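Local structure of peptidase S15/CocE/NonD (Thaumarchaeota archaeon SCGC AB-539-E09, 4PF1) at residues Gly486-Arg491 against Val505-Val510; Gly412-Glu417 against His570-Gln575. The protein probably acts as a serine aminopeptidase of the alpha/beta hydrolase fold, removing residues from the amino-terminal end of peptides. All coordinates share one frame; numbering follows the deposited sequence.

Contact 1 of 2, residues Gly486-Arg491 against Val505-Val510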
# COMPACT_ATOMS: atom_id res chain seq x y z
N GLY A 486 21.61 29.27 -8.34
CA GLY A 486 21.31 30.04 -9.53
C GLY A 486 20.86 29.21 -10.71
O GLY A 486 20.33 28.11 -10.54
N GLN A 487 21.05 29.75 -11.91
CA GLN A 487 20.63 29.08 -13.14
C GLN A 487 21.83 28.48 -13.88
O GLN A 487 22.69 29.21 -14.35
CB GLN A 487 19.86 30.07 -14.05
CG GLN A 487 19.62 29.56 -15.47
CD GLN A 487 18.51 30.29 -16.16
OE1 GLN A 487 18.65 31.45 -16.57
NE2 GLN A 487 17.39 29.61 -16.34
N PRO A 488 21.88 27.13 -14.02
CA PRO A 488 22.93 26.52 -14.84
C PRO A 488 22.67 26.79 -16.32
O PRO A 488 21.51 26.89 -16.73
CB PRO A 488 22.83 25.02 -14.52
CG PRO A 488 21.75 24.89 -13.46
CD PRO A 488 20.92 26.11 -13.55
N VAL A 489 23.73 26.97 -17.12
CA VAL A 489 23.59 27.22 -18.55
C VAL A 489 24.41 26.19 -19.32
O VAL A 489 25.61 26.03 -19.07
CB VAL A 489 23.95 28.68 -18.95
CG1 VAL A 489 23.92 28.87 -20.47
CG2 VAL A 489 23.03 29.69 -18.27
N ALA A 490 23.75 25.45 -20.22
CA ALA A 490 24.43 24.45 -21.03
C ALA A 490 25.02 25.10 -22.27
O ALA A 490 24.28 25.68 -23.08
CB ALA A 490 23.46 23.34 -21.42
N ARG A 491 26.35 25.06 -22.39
CA ARG A 491 27.05 25.56 -23.57
C ARG A 491 27.35 24.34 -24.40
O ARG A 491 28.34 23.64 -24.15
CB ARG A 491 28.31 26.35 -23.18
CG ARG A 491 28.91 27.13 -24.35
CD ARG A 491 30.11 27.95 -23.92
NE ARG A 491 31.29 27.11 -23.69
CZ ARG A 491 31.85 26.91 -22.50
NH1 ARG A 491 31.34 27.49 -21.42
NH2 ARG A 491 32.91 26.13 -22.38
N VAL A 505 19.01 18.53 -22.23
CA VAL A 505 20.15 18.54 -21.32
C VAL A 505 19.62 18.32 -19.90
O VAL A 505 18.74 19.05 -19.46
CB VAL A 505 21.02 19.83 -21.42
CG1 VAL A 505 22.18 19.79 -20.43
CG2 VAL A 505 21.55 20.03 -22.84
N LYS A 506 20.15 17.29 -19.20
CA LYS A 506 19.73 16.98 -17.83
C LYS A 506 20.89 17.07 -16.85
O LYS A 506 21.96 16.52 -17.13
CB LYS A 506 19.13 15.57 -17.73
CG LYS A 506 18.09 15.20 -18.76
CD LYS A 506 17.64 13.77 -18.49
CE LYS A 506 17.01 13.12 -19.67
NZ LYS A 506 17.02 11.64 -19.54
N ILE A 507 20.66 17.70 -15.69
CA ILE A 507 21.63 17.71 -14.58
C ILE A 507 21.08 16.74 -13.54
O ILE A 507 19.91 16.82 -13.18
CB ILE A 507 21.90 19.13 -14.00
CG1 ILE A 507 22.71 19.98 -15.00
CG2 ILE A 507 22.62 19.05 -12.62
CD1 ILE A 507 22.71 21.41 -14.69
N ILE A 508 21.91 15.80 -13.10
CA ILE A 508 21.48 14.76 -12.18
C ILE A 508 22.40 14.64 -10.97
O ILE A 508 23.63 14.78 -11.09
CB ILE A 508 21.41 13.41 -12.98
CG1 ILE A 508 20.18 13.37 -13.92
CG2 ILE A 508 21.47 12.17 -12.08
CD1 ILE A 508 20.48 12.82 -15.31
N ASP A 509 21.81 14.36 -9.80
CA ASP A 509 22.54 14.03 -8.60
C ASP A 509 22.49 12.52 -8.45
O ASP A 509 21.41 11.97 -8.20
CB ASP A 509 21.95 14.75 -7.36
CG ASP A 509 22.67 14.44 -6.04
OD1 ASP A 509 23.10 13.28 -5.86
OD2 ASP A 509 22.76 15.34 -5.19
N VAL A 510 23.62 11.84 -8.66
CA VAL A 510 23.70 10.38 -8.51
C VAL A 510 23.95 10.07 -7.04
O VAL A 510 25.00 10.42 -6.50
CB VAL A 510 24.79 9.73 -9.42
CG1 VAL A 510 24.71 8.21 -9.36
CG2 VAL A 510 24.67 10.22 -10.86
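P488 lays the flank of its ring against the tip of I507: the terminal methyl CD1 of I507 lies 3.6 Å from P488 CB and 3.8 Å from P488 CG, with the two side chains crossing obliquely. I507 reaches this far because its CG1 branch runs anti to the carbonyl carbon (chi1 -71°) and the next torsion, at 165°, stretches CD1 outward, away from its own backbone. P488 also touches I622 of strand 606-625. V489 turns its side chain away from 505-510, onto R556, while its backbone is hydrogen-bonded to E621. P488 and A490 face 505-510 and V489 does not, and the contact joins the two sheets of a beta sandwich in the C-terminal non-catalytic domain: strand 489-496 belongs to one and strand 502-510 to the other, so they meet through apolar side chains and not through backbone bonds. A490 again points inward, its methyl CB set against the fork of V505, 3.9 Å from V505 CG1 and 4.1 Å from V505 CG2. Contact is therefore made with both branches, but the backbones stay apart, 7.3 Å between the CA atoms of A490 and V505. I620 touches A490, V505 and I507 alike, and L559 adds cover to V505 and I507. R491 makes salt bridges through NH1 with D405 and E621, which hold its guanidinium group among the strands of its own sheet.

Contact 2 of 2, residues Gly412-Glu417 against His570-Gln575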
# COMPACT_ATOMS: atom_id res chain seq x y z
N GLY A 412 33.15 8.77 -20.57
CA GLY A 412 31.97 9.16 -19.80
C GLY A 412 32.27 9.97 -18.54
O GLY A 412 31.52 9.89 -17.56
N LYS A 413 33.36 10.75 -18.56
CA LYS A 413 33.79 11.55 -17.42
C LYS A 413 33.25 12.98 -17.50
O LYS A 413 32.95 13.48 -18.59
CB LYS A 413 35.32 11.59 -17.30
CG LYS A 413 35.96 10.25 -16.93
CD LYS A 413 37.47 10.41 -16.70
CE LYS A 413 38.18 9.08 -16.60
NZ LYS A 413 38.81 8.70 -17.88
N LEU A 414 33.15 13.63 -16.34
CA LEU A 414 32.71 15.02 -16.17
C LEU A 414 33.62 15.68 -15.14
O LEU A 414 33.77 15.15 -14.04
CB LEU A 414 31.23 15.03 -15.73
CG LEU A 414 30.51 16.38 -15.72
CD1 LEU A 414 30.12 16.80 -17.14
CD2 LEU A 414 29.26 16.30 -14.87
N GLY A 415 34.30 16.76 -15.52
CA GLY A 415 35.24 17.44 -14.63
C GLY A 415 35.52 18.88 -14.97
O GLY A 415 35.03 19.41 -15.97
N PHE A 416 36.34 19.54 -14.12
CA PHE A 416 36.72 20.95 -14.26
C PHE A 416 37.85 21.16 -15.28
O PHE A 416 38.12 22.30 -15.66
CB PHE A 416 37.14 21.54 -12.90
CG PHE A 416 36.07 21.61 -11.83
CD1 PHE A 416 34.75 21.89 -12.16
CD2 PHE A 416 36.41 21.49 -10.48
CE1 PHE A 416 33.77 21.97 -11.17
CE2 PHE A 416 35.42 21.59 -9.49
CZ PHE A 416 34.11 21.82 -9.84
N GLU A 417 38.52 20.07 -15.71
CA GLU A 417 39.63 20.15 -16.67
C GLU A 417 39.12 20.53 -18.07
O GLU A 417 38.20 19.89 -18.59
CB GLU A 417 40.39 18.81 -16.71
CG GLU A 417 41.59 18.82 -17.65
CD GLU A 417 42.30 17.49 -17.79
OE1 GLU A 417 42.92 17.04 -16.80
OE2 GLU A 417 42.30 16.93 -18.91
N HIS A 570 28.15 11.31 -3.46
CA HIS A 570 27.28 11.59 -4.61
C HIS A 570 28.11 11.98 -5.84
O HIS A 570 29.24 12.44 -5.69
CB HIS A 570 26.28 12.72 -4.29
CG HIS A 570 25.23 12.37 -3.27
ND1 HIS A 570 23.91 12.22 -3.62
CD2 HIS A 570 25.35 12.22 -1.94
CE1 HIS A 570 23.26 11.96 -2.50
NE2 HIS A 570 24.09 11.95 -1.46
N ARG A 571 27.54 11.81 -7.04
CA ARG A 571 28.18 12.20 -8.30
C ARG A 571 27.32 13.25 -9.00
O ARG A 571 26.10 13.27 -8.82
CB ARG A 571 28.36 10.99 -9.24
CG ARG A 571 29.25 9.86 -8.73
CD ARG A 571 29.35 8.79 -9.80
NE ARG A 571 29.80 7.50 -9.27
CZ ARG A 571 30.80 6.78 -9.79
NH1 ARG A 571 31.49 7.24 -10.82
NH2 ARG A 571 31.13 5.61 -9.26
N ILE A 572 27.96 14.10 -9.82
CA ILE A 572 27.23 15.07 -10.65
C ILE A 572 27.15 14.44 -12.03
O ILE A 572 28.17 14.03 -12.58
CB ILE A 572 27.87 16.49 -10.67
CG1 ILE A 572 28.10 17.04 -9.24
CG2 ILE A 572 27.00 17.45 -11.51
CD1 ILE A 572 29.07 18.19 -9.13
N MET A 573 25.93 14.30 -12.56
CA MET A 573 25.74 13.66 -13.86
C MET A 573 25.10 14.60 -14.88
O MET A 573 24.26 15.43 -14.53
CB MET A 573 24.88 12.39 -13.71
CG MET A 573 24.58 11.68 -15.02
SD MET A 573 23.65 10.16 -14.78
CE MET A 573 24.98 9.03 -14.37
N VAL A 574 25.50 14.44 -16.14
CA VAL A 574 24.93 15.15 -17.28
C VAL A 574 24.46 14.10 -18.30
O VAL A 574 25.23 13.22 -18.69
CB VAL A 574 25.92 16.18 -17.89
CG1 VAL A 574 25.41 16.71 -19.24
CG2 VAL A 574 26.17 17.33 -16.93
N GLN A 575 23.18 14.17 -18.70
CA GLN A 575 22.60 13.30 -19.72
C GLN A 575 22.11 14.15 -20.89
O GLN A 575 21.49 15.19 -20.67
CB GLN A 575 21.47 12.44 -19.14
CG GLN A 575 21.96 11.20 -18.39
CD GLN A 575 20.86 10.28 -17.92
OE1 GLN A 575 19.77 10.20 -18.50
NE2 GLN A 575 21.13 9.51 -16.88
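The flat group that L414 meets is the peptide joining I572 and M573: the methyl CD2 of L414 sits above its plane, over the oxygen end and 3.4 Å from I572 O, instead of approaching the oxygen head-on. On that same face I572 CG2 lies 4.2 Å from L414 CD2, and V574 CG2 touches both methyls of the leucine fork, at 3.9 Å from L414 CD2 and 4.0 Å from L414 CD1. The side chains of L414 and V574 cross at about a right angle. L414 gets there with CG anti to its own N (chi1 -170°), which carries both methyls toward strand 571-577 of the facing sheet. L406 covers L414 and I572, W473 touches L414 and V574, and the contact is buried. Two further flat groups belong to 570-575 but face other partners. The imidazole of H570 meets the ring of W511 with the planes at about 60°. The amide of Q575 uses NE2 for a weak hydrogen bond to M573 SD, 3.3 Å long with an N-H...S angle of 160°, and for an ordinary one to Q461 O, while OE1 is bonded to both T464 OG1 and K506 NZ. M573 and Q575, two apart on the strand, meet on the side that M573 CB takes, away from 412-417. Backbone bonds tie G415 to Y407, and G412 to A474 in the other sheet. Apolar side chains meshing between two facing antiparallel sheets are the hallmark of a beta sandwich, consistent with the galactose-binding-like, jelly-roll type of fold expected for this family's C-terminal domain.

Contacts 1 and 2 lie with their centres about 11 Å apart in the C-terminal non-catalytic domain and join the same two antiparallel sheets. Strands 414-415 and 489-496 belong to one, and strands 502-510 and 571-577 are neighbours in the other. There the contacts meet directly: I508 N probably donates to M573 O (2.8 Å), and D509 OD1 pairs with H570 ND1 (2.6 Å), probably a hydrogen bond. Along the chain the order is 412-417, 486-491, 505-510, 570-575, so contact 2 brackets contact 1. Both contribute apolar side chains between the same two sheets, and the bonds between strands 502-510 and 571-577 connect them.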